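Local coordinates for lipoate-protein ligase, putative (Streptococcus pneumoniae, PDB 1VQZ) that is a putative lipoate-protein ligase, pairing a lipoyl protein ligase A/B-type catalytic domain with a bacterial lipoate protein ligase C-terminal domain, at residues A[86-91]-A[163-168]; A[48-53]-A[74-79]; A[56-61]-A[289-294]; A[118-123]-A[207-212]. All coordinates share one frame; numbering follows the deposited sequence.

Interaction 1 of 4, residues A[86-91]-A[163-168]. With EDO (1,2-ethanediol), chain L.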
# COMPACT_ATOMS: atom_id res chain seq x y z
N ALA A 86 -5.94 -4.60 3.62
CA ALA A 86 -5.21 -5.85 3.51
C ALA A 86 -5.31 -6.45 2.12
O ALA A 86 -6.36 -6.43 1.48
CB ALA A 86 -5.70 -6.85 4.57
N VAL A 87 -4.18 -6.96 1.66
CA VAL A 87 -4.09 -7.59 0.35
C VAL A 87 -3.43 -8.97 0.45
O VAL A 87 -2.45 -9.12 1.16
CB VAL A 87 -3.29 -6.68 -0.60
CG1 VAL A 87 -3.32 -7.23 -1.97
CG2 VAL A 87 -3.88 -5.29 -0.59
N TYR A 88 -3.98 -9.95 -0.30
CA TYR A 88 -3.38 -11.27 -0.45
C TYR A 88 -2.43 -11.36 -1.63
O TYR A 88 -2.78 -11.07 -2.78
CB TYR A 88 -4.44 -12.37 -0.55
CG TYR A 88 -3.84 -13.75 -0.61
CD1 TYR A 88 -3.17 -14.28 0.50
CD2 TYR A 88 -3.94 -14.54 -1.77
CE1 TYR A 88 -2.59 -15.55 0.47
CE2 TYR A 88 -3.32 -15.83 -1.83
CZ TYR A 88 -2.67 -16.32 -0.71
OH TYR A 88 -2.14 -17.58 -0.75
N HIS A 89 -1.22 -11.79 -1.33
CA HIS A 89 -0.22 -12.13 -2.31
C HIS A 89 0.03 -13.62 -2.34
O HIS A 89 0.08 -14.28 -1.29
CB HIS A 89 1.11 -11.45 -1.94
CG HIS A 89 1.11 -9.97 -2.12
ND1 HIS A 89 0.07 -9.16 -1.71
CD2 HIS A 89 2.10 -9.13 -2.54
CE1 HIS A 89 0.39 -7.89 -1.95
NE2 HIS A 89 1.62 -7.85 -2.42
N ASP A 90 0.29 -14.12 -3.54
CA ASP A 90 0.83 -15.42 -3.74
C ASP A 90 1.80 -15.42 -4.92
O ASP A 90 2.08 -14.36 -5.51
CB ASP A 90 -0.29 -16.50 -3.79
CG ASP A 90 -1.10 -16.52 -5.10
OD1 ASP A 90 -0.75 -15.88 -6.10
OD2 ASP A 90 -2.16 -17.21 -5.12
N LEU A 91 2.31 -16.60 -5.29
CA LEU A 91 3.30 -16.70 -6.33
C LEU A 91 2.77 -16.31 -7.73
O LEU A 91 3.56 -16.23 -8.66
CB LEU A 91 3.90 -18.11 -6.39
CG LEU A 91 4.78 -18.45 -5.20
CD1 LEU A 91 5.37 -19.85 -5.43
CD2 LEU A 91 5.93 -17.41 -4.94
N PHE A 163 -2.42 -12.13 -11.80
CA PHE A 163 -2.18 -13.00 -12.88
C PHE A 163 -2.92 -14.33 -12.71
O PHE A 163 -3.66 -14.73 -13.62
CB PHE A 163 -0.69 -13.15 -13.17
CG PHE A 163 -0.42 -13.93 -14.42
CD1 PHE A 163 -0.32 -15.32 -14.38
CD2 PHE A 163 -0.33 -13.28 -15.64
CE1 PHE A 163 -0.15 -16.03 -15.56
CE2 PHE A 163 -0.16 -13.97 -16.81
CZ PHE A 163 -0.08 -15.34 -16.77
N ASP A 164 -2.75 -14.98 -11.57
CA ASP A 164 -3.55 -16.18 -11.25
C ASP A 164 -3.62 -16.40 -9.75
O ASP A 164 -3.35 -17.49 -9.23
CB ASP A 164 -3.00 -17.43 -11.96
CG ASP A 164 -3.98 -18.64 -11.95
OD1 ASP A 164 -5.19 -18.51 -11.61
OD2 ASP A 164 -3.53 -19.75 -12.38
N VAL A 165 -3.96 -15.34 -9.05
CA VAL A 165 -3.99 -15.35 -7.62
C VAL A 165 -5.18 -16.21 -7.16
O VAL A 165 -6.26 -16.19 -7.79
CB VAL A 165 -4.11 -13.89 -7.09
CG1 VAL A 165 -4.08 -13.86 -5.53
CG2 VAL A 165 -3.00 -13.04 -7.68
N ASP A 166 -5.02 -16.92 -6.06
CA ASP A 166 -6.17 -17.56 -5.41
C ASP A 166 -6.97 -16.47 -4.69
O ASP A 166 -6.55 -15.95 -3.65
CB ASP A 166 -5.68 -18.66 -4.49
CG ASP A 166 -6.81 -19.50 -3.90
OD1 ASP A 166 -8.01 -19.17 -4.07
OD2 ASP A 166 -6.45 -20.49 -3.23
N LEU A 167 -8.11 -16.11 -5.27
CA LEU A 167 -8.92 -15.01 -4.75
C LEU A 167 -9.77 -15.43 -3.55
O LEU A 167 -10.50 -14.61 -3.01
CB LEU A 167 -9.84 -14.44 -5.85
CG LEU A 167 -9.18 -13.97 -7.15
CD1 LEU A 167 -10.26 -13.58 -8.21
CD2 LEU A 167 -8.19 -12.87 -6.90
N SER A 168 -9.70 -16.71 -3.14
CA SER A 168 -10.52 -17.22 -2.04
C SER A 168 -9.86 -17.13 -0.66
O SER A 168 -10.51 -17.34 0.36
CB SER A 168 -10.93 -18.68 -2.31
OG SER A 168 -9.84 -19.56 -2.05
C1 EDO L . 3.61 -4.54 -0.82
O1 EDO L . 2.53 -4.77 -1.69
C2 EDO L . 4.30 -3.31 -1.36
O2 EDO L . 5.58 -3.18 -0.79
O HOH W 1 -2.24 -18.90 -7.23
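D90 has its CG tucked between its own backbone N and carbonyl carbon (chi1 75°), while Y88, two residues earlier, has CG anti to the backbone N (chi1 -176°); the two side chains meet V165 and D166. The contact lies in the catalytic-type domain and ties the edge strand 87-89 of a small mixed sheet to the loop between strand 154-162 and helix 169-173. Its one direct hydrogen bond is nearly straight: D166 N donates to D90 OD2 at 3.0 Å, arriving on the syn side and 28° out of the carboxylate plane. The other oxygen, OD1, accepts from N92 N, so the carboxylate of this buried aspartate is held through both ends. V165 packs against it, its CA 3.6 Å from D90 OD1, and sends CG1 to the edge of the Y88 ring, 3.8 Å from CD2. D166 O also lies 3.5 Å from Y88 CD2, approaching the ring obliquely. D166 in turn caps the turn ahead of the helix, its OD1 accepting from both S168 OG and S168 N on the same face of the carboxylate. A water donates to D90 OD2 and to D164 O, 2.7 Å from each.

Interaction 2 of 4, residues A[48-53]-A[74-79]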
# COMPACT_ATOMS: atom_id res chain seq x y z
N ILE A 48 7.72 -10.81 -6.91
CA ILE A 48 6.74 -11.80 -6.51
C ILE A 48 7.04 -12.29 -5.10
O ILE A 48 8.16 -12.69 -4.76
CB ILE A 48 6.67 -13.00 -7.53
CG1 ILE A 48 6.33 -12.49 -8.95
CG2 ILE A 48 5.67 -14.04 -7.06
CD1 ILE A 48 6.30 -13.57 -10.07
N ASN A 49 6.00 -12.21 -4.27
CA ASN A 49 6.01 -12.71 -2.89
C ASN A 49 5.34 -14.05 -2.80
O ASN A 49 4.35 -14.29 -3.51
CB ASN A 49 5.21 -11.78 -2.00
CG ASN A 49 5.87 -10.42 -1.84
OD1 ASN A 49 7.11 -10.32 -1.78
ND2 ASN A 49 5.02 -9.35 -1.68
N LYS A 50 5.89 -14.91 -1.94
CA LYS A 50 5.23 -16.10 -1.45
C LYS A 50 3.90 -15.76 -0.73
O LYS A 50 3.68 -14.63 -0.37
CB LYS A 50 6.18 -16.83 -0.49
CG LYS A 50 6.30 -16.17 0.88
CD LYS A 50 7.63 -16.52 1.61
CE LYS A 50 7.69 -17.97 2.15
NZ LYS A 50 6.71 -18.23 3.23
N PRO A 51 3.01 -16.76 -0.51
CA PRO A 51 1.71 -16.45 0.17
C PRO A 51 1.82 -15.55 1.42
O PRO A 51 2.50 -15.88 2.44
CB PRO A 51 1.13 -17.84 0.51
CG PRO A 51 1.68 -18.73 -0.64
CD PRO A 51 3.13 -18.18 -0.86
N SER A 52 1.13 -14.44 1.34
CA SER A 52 1.29 -13.35 2.29
C SER A 52 0.04 -12.51 2.42
O SER A 52 -0.66 -12.28 1.43
CB SER A 52 2.46 -12.43 1.85
OG SER A 52 3.72 -13.12 1.72
N ILE A 53 -0.26 -12.07 3.64
CA ILE A 53 -1.17 -10.96 3.86
C ILE A 53 -0.36 -9.70 4.10
O ILE A 53 0.40 -9.60 5.06
CB ILE A 53 -2.16 -11.17 5.04
CG1 ILE A 53 -2.94 -12.49 4.87
CG2 ILE A 53 -3.09 -9.95 5.15
CD1 ILE A 53 -3.91 -12.48 3.67
N GLY A 74 0.84 -21.20 6.92
CA GLY A 74 2.18 -20.73 6.56
C GLY A 74 2.22 -19.38 5.82
O GLY A 74 3.12 -19.11 5.07
N ILE A 75 1.23 -18.54 6.03
CA ILE A 75 1.10 -17.28 5.28
C ILE A 75 1.90 -16.21 6.03
O ILE A 75 1.71 -16.05 7.24
CB ILE A 75 -0.40 -16.92 5.17
CG1 ILE A 75 -1.14 -18.02 4.35
CG2 ILE A 75 -0.66 -15.54 4.51
CD1 ILE A 75 -2.64 -17.88 4.34
N GLU A 76 2.81 -15.50 5.34
CA GLU A 76 3.52 -14.34 5.95
C GLU A 76 2.53 -13.18 6.20
O GLU A 76 1.60 -13.02 5.44
CB GLU A 76 4.61 -13.81 5.01
CG GLU A 76 5.63 -14.81 4.44
CD GLU A 76 6.50 -15.42 5.48
OE1 GLU A 76 6.58 -14.88 6.58
OE2 GLU A 76 7.13 -16.46 5.21
N VAL A 77 2.74 -12.41 7.26
CA VAL A 77 2.04 -11.16 7.52
C VAL A 77 3.08 -10.03 7.62
O VAL A 77 3.88 -9.99 8.58
CB VAL A 77 1.11 -11.24 8.78
CG1 VAL A 77 0.46 -9.93 9.09
CG2 VAL A 77 0.07 -12.32 8.61
N VAL A 78 3.02 -9.09 6.66
CA VAL A 78 3.94 -7.94 6.62
C VAL A 78 3.21 -6.63 6.36
O VAL A 78 2.31 -6.57 5.53
CB VAL A 78 5.06 -8.20 5.57
CG1 VAL A 78 6.09 -7.07 5.52
CG2 VAL A 78 5.77 -9.56 5.85
N ARG A 79 3.55 -5.60 7.12
CA ARG A 79 2.98 -4.27 6.94
C ARG A 79 3.79 -3.55 5.88
O ARG A 79 5.00 -3.47 5.97
CB ARG A 79 3.03 -3.52 8.26
CG ARG A 79 2.42 -2.15 8.25
CD ARG A 79 2.76 -1.43 9.51
NE ARG A 79 2.22 -1.98 10.76
CZ ARG A 79 0.95 -1.89 11.17
NH1 ARG A 79 0.01 -1.37 10.40
NH2 ARG A 79 0.61 -2.36 12.37
O HOH W 2 4.12 -18.04 2.77
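S52 and I53 pair in parallel with E76 and V77, with CA atoms of S52 and E76 4.4 Å apart, and three backbone bonds knit the strands: E76 N to P51 O, I53 N to E76 O (2.8 Å) and V78 N to I53 O. S52 and E76 share one face of the sheet, where S52 OG comes within 3.5 Å of E76 CB; that hydroxyl donates to K50 O and is also bonded to T23 OG1. Beyond it K50 closes a salt bridge, NZ 2.7 Å from E76 OE2 on the anti lone pair, the side away from the other carboxylate oxygen. The lysine chain bends at chi3 (-73°), placing CE, and at chi4 (-66°), which turns NZ to that oxygen. A water accepts from K50 NZ and donates to P51 O and to G74 O, bonding the salt bridge to the backbone of both segments. I53 and V77 point to the other face; there I75 CG2 reaches I53 CG1 at 3.8 Å, the two side chains set obliquely.

G74, at positive phi, ends helix 67-73 in a Schellman motif, and the chain then enters strand 76-79, completing a beta-alpha-beta unit that began with strand 52-55. Strand 87-89 flanks strand 52-55 on its other edge, helix 23-36 meets K50, E76 and V78, and helix 169-173 packs on I53 and I75.

Interaction 3 of 4, residues A[56-61]-A[289-294]. With EDO (1,2-ethanediol), chain D; EDO (1,2-ethanediol), chain S; EDO (1,2-ethanediol), chain J.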
# COMPACT_ATOMS: atom_id res chain seq x y z
N GLY A 56 -1.91 -2.57 5.43
CA GLY A 56 -1.65 -1.16 5.25
C GLY A 56 -0.86 -0.59 6.40
O GLY A 56 -0.86 -1.09 7.53
N ARG A 57 -0.13 0.46 6.08
CA ARG A 57 0.73 1.18 7.02
C ARG A 57 0.12 1.55 8.39
O ARG A 57 0.84 1.62 9.43
CB ARG A 57 1.23 2.44 6.27
CG ARG A 57 2.14 3.29 6.98
CD ARG A 57 2.53 4.45 6.09
NE ARG A 57 1.37 5.23 5.75
CZ ARG A 57 1.23 5.99 4.68
NH1 ARG A 57 2.18 6.10 3.76
NH2 ARG A 57 0.09 6.64 4.54
N HIS A 58 -1.19 1.79 8.43
CA HIS A 58 -1.85 2.16 9.66
C HIS A 58 -2.88 1.18 10.22
O HIS A 58 -3.53 1.50 11.20
CB HIS A 58 -2.45 3.55 9.51
CG HIS A 58 -1.45 4.61 9.17
ND1 HIS A 58 -0.27 4.76 9.86
CD2 HIS A 58 -1.42 5.52 8.16
CE1 HIS A 58 0.43 5.76 9.33
NE2 HIS A 58 -0.23 6.23 8.29
N GLN A 59 -2.97 -0.02 9.62
CA GLN A 59 -3.93 -1.01 10.08
C GLN A 59 -3.52 -1.55 11.47
O GLN A 59 -2.34 -1.67 11.79
CB GLN A 59 -4.10 -2.19 9.07
CG GLN A 59 -4.91 -1.88 7.83
CD GLN A 59 -5.28 -3.10 7.01
OE1 GLN A 59 -4.50 -3.59 6.19
NE2 GLN A 59 -6.50 -3.61 7.23
N ASN A 60 -4.53 -1.86 12.25
CA ASN A 60 -4.37 -2.46 13.56
C ASN A 60 -4.36 -3.97 13.35
O ASN A 60 -5.39 -4.65 13.43
CB ASN A 60 -5.48 -1.97 14.51
CG ASN A 60 -5.30 -2.49 15.93
OD1 ASN A 60 -4.45 -3.34 16.18
ND2 ASN A 60 -6.11 -2.02 16.84
N THR A 61 -3.16 -4.46 13.00
CA THR A 61 -2.91 -5.80 12.49
C THR A 61 -3.52 -6.88 13.37
O THR A 61 -4.27 -7.74 12.89
CB THR A 61 -1.43 -6.01 12.31
OG1 THR A 61 -0.87 -4.85 11.66
CG2 THR A 61 -1.18 -7.26 11.48
N GLY A 289 -6.20 2.43 11.05
CA GLY A 289 -7.29 2.23 10.12
C GLY A 289 -6.85 1.70 8.78
O GLY A 289 -5.64 1.43 8.54
N ASP A 290 -7.84 1.55 7.90
CA ASP A 290 -7.60 1.11 6.51
C ASP A 290 -7.93 2.21 5.49
O ASP A 290 -8.01 1.92 4.30
CB ASP A 290 -8.36 -0.18 6.18
CG ASP A 290 -9.88 -0.08 6.41
OD1 ASP A 290 -10.44 1.00 6.57
OD2 ASP A 290 -10.54 -1.13 6.47
N PHE A 291 -8.11 3.43 5.97
CA PHE A 291 -8.15 4.63 5.13
C PHE A 291 -6.84 4.71 4.30
O PHE A 291 -5.81 4.12 4.63
CB PHE A 291 -8.27 5.91 5.97
CG PHE A 291 -7.21 6.06 7.04
CD1 PHE A 291 -5.98 6.67 6.75
CD2 PHE A 291 -7.43 5.57 8.31
CE1 PHE A 291 -4.98 6.80 7.71
CE2 PHE A 291 -6.42 5.73 9.31
CZ PHE A 291 -5.20 6.30 8.98
N PHE A 292 -6.92 5.41 3.19
CA PHE A 292 -5.75 5.62 2.39
C PHE A 292 -5.37 7.08 2.39
O PHE A 292 -6.21 7.91 2.16
CB PHE A 292 -5.98 5.20 0.94
CG PHE A 292 -4.83 5.52 0.08
CD1 PHE A 292 -3.70 4.70 0.10
CD2 PHE A 292 -4.79 6.71 -0.64
CE1 PHE A 292 -2.58 5.03 -0.64
CE2 PHE A 292 -3.66 7.04 -1.40
CZ PHE A 292 -2.56 6.20 -1.38
N GLY A 293 -4.08 7.35 2.58
CA GLY A 293 -3.51 8.65 2.38
C GLY A 293 -2.13 8.44 1.80
O GLY A 293 -1.42 7.45 2.12
N ILE A 294 -1.73 9.37 0.96
CA ILE A 294 -0.41 9.29 0.28
C ILE A 294 0.75 9.46 1.27
O ILE A 294 1.82 8.91 1.06
CB ILE A 294 -0.29 10.35 -0.84
CG1 ILE A 294 -1.19 10.01 -2.01
CG2 ILE A 294 1.12 10.41 -1.37
CD1 ILE A 294 -1.48 11.23 -2.88
C1 EDO D . -0.97 2.72 13.24
O1 EDO D . -0.90 4.02 12.71
C2 EDO D . 0.30 1.93 12.99
O2 EDO D . 1.36 2.53 13.68
C1 EDO S . 3.06 5.11 11.97
O1 EDO S . 2.71 6.55 11.86
C2 EDO S . 2.49 4.12 10.94
O2 EDO S . 3.27 2.94 10.56
C1 EDO J . -2.24 -1.82 18.78
O1 EDO J . -3.05 -2.98 18.52
C2 EDO J . -3.21 -0.70 19.14
O2 EDO J . -4.03 -1.15 20.23
O HOH W 3 -2.66 5.93 4.76
O HOH W 4 -3.55 1.41 6.67
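H58 and G289 join two irregular segments through the backbone: G289 N donates to H58 O at 2.8 Å, from well above the carbonyl plane (55° out of it), where a type I turn from G56 to Q59 meets the end of strand 281-289. G289 has backbone angles that call for glycine, and a CB there would run into the F291 ring. A water accepts from H58 N and donates to G289 O, adding a second link between the same two residues.

On the side-chain level, R57 reaches G293 with its guanidinium. Its chain bends at chi3 (61°), and NH2 donates to G293 O at 3.0 Å, the oxygen lying off the guanidinium plane and the bond somewhat bent. NH1 has a weak bond to I81 O. The H58 imidazole and the F291 phenyl meet rim to rim, H58 CD2 3.8 Å from F291 CE1 and the planes 24° apart, with R57 CG over one face of the imidazole, offset toward the rim. H58 ND1 donates to an ethanediol O1 at 3.0 Å. Q59 runs extended beyond CG past G289 O, its CG 3.5 Å from that oxygen, while its OE1 accepts from G56 N and closes the turn on itself. D290 lies beside the Q59 amide, but its OD1 is bonded to K270 N.

At this junction of the catalytic-type and C-terminal parts, both direct hydrogen bonds between the segments end on main-chain carbonyls, with no salt bridge; the arginine's charge is probably shared among G293 O, weak bonds to I81 O and a water, and neighbouring D296.

Interaction 4 of 4, residues A[118-123]-A[207-212]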
# COMPACT_ATOMS: atom_id res chain seq x y z
N ILE A 118 -1.09 -2.16 -20.99
CA ILE A 118 -2.20 -2.27 -21.97
C ILE A 118 -1.71 -2.88 -23.26
O ILE A 118 -2.40 -3.71 -23.88
CB ILE A 118 -2.84 -0.87 -22.30
CG1 ILE A 118 -3.55 -0.22 -21.10
CG2 ILE A 118 -3.82 -0.95 -23.48
CD1 ILE A 118 -4.27 -1.16 -20.19
N ASN A 119 -0.54 -2.43 -23.68
CA ASN A 119 0.05 -2.83 -24.93
C ASN A 119 0.60 -4.26 -24.90
O ASN A 119 0.38 -5.02 -25.85
CB ASN A 119 1.13 -1.84 -25.35
CG ASN A 119 0.56 -0.51 -25.88
OD1 ASN A 119 -0.64 -0.39 -26.16
ND2 ASN A 119 1.42 0.48 -26.04
N THR A 120 1.33 -4.60 -23.84
CA THR A 120 1.74 -6.00 -23.54
C THR A 120 0.50 -6.92 -23.66
O THR A 120 0.52 -7.89 -24.41
CB THR A 120 2.41 -6.14 -22.14
OG1 THR A 120 3.55 -5.28 -22.04
CG2 THR A 120 2.86 -7.60 -21.82
N LEU A 121 -0.59 -6.56 -22.98
CA LEU A 121 -1.83 -7.34 -23.04
C LEU A 121 -2.46 -7.36 -24.45
O LEU A 121 -2.95 -8.41 -24.90
CB LEU A 121 -2.85 -6.85 -22.00
CG LEU A 121 -2.48 -7.21 -20.55
CD1 LEU A 121 -3.36 -6.50 -19.57
CD2 LEU A 121 -2.54 -8.71 -20.29
N ALA A 122 -2.41 -6.23 -25.16
CA ALA A 122 -2.94 -6.21 -26.52
C ALA A 122 -2.15 -7.12 -27.45
O ALA A 122 -2.74 -7.72 -28.34
CB ALA A 122 -3.02 -4.77 -27.09
N GLN A 123 -0.84 -7.19 -27.28
CA GLN A 123 -0.03 -8.19 -28.01
C GLN A 123 -0.55 -9.62 -27.76
O GLN A 123 -0.48 -10.48 -28.63
CB GLN A 123 1.44 -8.15 -27.54
CG GLN A 123 2.44 -9.01 -28.37
CD GLN A 123 3.27 -10.06 -27.56
OE1 GLN A 123 2.70 -10.85 -26.81
NE2 GLN A 123 4.60 -10.09 -27.77
N GLU A 207 5.82 -15.60 -14.81
CA GLU A 207 7.22 -15.20 -15.11
C GLU A 207 7.39 -14.72 -16.53
O GLU A 207 8.13 -13.77 -16.78
CB GLU A 207 8.19 -16.36 -14.90
CG GLU A 207 8.37 -16.82 -13.45
CD GLU A 207 7.25 -17.79 -12.98
OE1 GLU A 207 6.35 -18.14 -13.78
OE2 GLU A 207 7.26 -18.19 -11.81
N LYS A 208 6.74 -15.41 -17.47
CA LYS A 208 6.74 -15.00 -18.86
C LYS A 208 6.09 -13.63 -19.02
O LYS A 208 6.63 -12.74 -19.69
CB LYS A 208 5.97 -16.04 -19.71
CG LYS A 208 5.89 -15.72 -21.21
CD LYS A 208 7.27 -15.65 -21.94
CE LYS A 208 7.12 -15.12 -23.35
NZ LYS A 208 8.34 -15.27 -24.18
N PHE A 209 4.93 -13.45 -18.39
CA PHE A 209 4.25 -12.17 -18.40
C PHE A 209 5.16 -11.03 -17.84
O PHE A 209 5.29 -9.96 -18.44
CB PHE A 209 2.94 -12.26 -17.61
CG PHE A 209 2.12 -10.99 -17.66
CD1 PHE A 209 1.56 -10.58 -18.86
CD2 PHE A 209 1.98 -10.18 -16.56
CE1 PHE A 209 0.82 -9.37 -18.95
CE2 PHE A 209 1.24 -8.99 -16.63
CZ PHE A 209 0.67 -8.59 -17.84
N ARG A 210 5.77 -11.30 -16.70
CA ARG A 210 6.74 -10.38 -16.07
C ARG A 210 7.86 -9.96 -17.04
O ARG A 210 8.18 -8.77 -17.19
CB ARG A 210 7.34 -11.09 -14.86
CG ARG A 210 8.47 -10.34 -14.14
CD ARG A 210 9.25 -11.25 -13.22
NE ARG A 210 9.99 -12.23 -14.02
CZ ARG A 210 10.50 -13.38 -13.58
NH1 ARG A 210 10.41 -13.72 -12.33
NH2 ARG A 210 11.14 -14.19 -14.41
N ASP A 211 8.44 -10.95 -17.71
CA ASP A 211 9.51 -10.69 -18.64
C ASP A 211 9.05 -9.94 -19.89
O ASP A 211 9.80 -9.11 -20.39
CB ASP A 211 10.22 -11.99 -18.96
CG ASP A 211 10.99 -12.55 -17.75
OD1 ASP A 211 11.06 -11.85 -16.72
OD2 ASP A 211 11.56 -13.66 -17.81
N LEU A 212 7.83 -10.21 -20.38
CA LEU A 212 7.26 -9.41 -21.50
C LEU A 212 7.06 -7.97 -21.09
O LEU A 212 7.34 -7.06 -21.84
CB LEU A 212 5.92 -9.97 -21.97
CG LEU A 212 5.94 -11.18 -22.89
CD1 LEU A 212 4.51 -11.86 -22.94
CD2 LEU A 212 6.42 -10.88 -24.28
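T120 CG2 touches two residues of the opposing helix, 3.9 Å from F209 CE1 and the same distance from L212 CB. L121 adds its CD2 at 3.7 Å from the same F209 CE1, so this one ring carbon is touched by methyls from two successive residues; both come to the phenyl ring obliquely. F209 CG is anti to the backbone N (chi1 -176°), and the ring beyond it reaches the other helix. At the outer margin Q123 crosses L212 at about a right angle, its amide NE2 4.0 Å from L212 CD2, the Q123 chain being bent at chi2 (-124°). No hydrogen bond passes between the segments, and the touching is made by methyls, the L212 CB methylene, aromatic carbons and that amide.

This is helix-on-helix packing in the catalytic-type domain: the last turns of helix 110-123 lie against the first half of helix 206-220, with short-segment axes 10.8 Å apart at their closest and N-to-C directions 123° apart. T120 and L212 have the closest CA atoms, at 6.8 Å.

Further out, T120 OG1 is turned back to bond P116 O one turn earlier in its own helix, leaving CG2 for the packing, and the residue also touches L213 and Y216. N119 ND2 bonds Y216 OH, a hydrogen bond that joins the two helices outside the packed patch. Toward the strands, L121 and F209 both rest on I196, L121 reaches A128 of strand 128-131, and F209 packs on L94 of strand 93-101.

Interactions 1 and 2 are neighbours, their centres 10 Å apart, on the small three-stranded sheet where strand 52-55 lies between 76-79 and 87-89; a probable hydrogen bond from S52 N to H89 O joins them. Along the chain interaction 2 closes before interaction 1 opens, while 1 crosses 4 and 2 crosses 3. Interaction 3, centred about 17 Å from interaction 2, shares R79 with it, NH1 bonding Q59 O. It alone pairs the catalytic-type part with the C-terminal part, its loop enclosing interactions 1 and 4. Interaction 4 is centred about 31 Å from interaction 3, though F163 touches F209 to connect it with interaction 1. The small sheet thus lies between the helix pair and the interdomain junction.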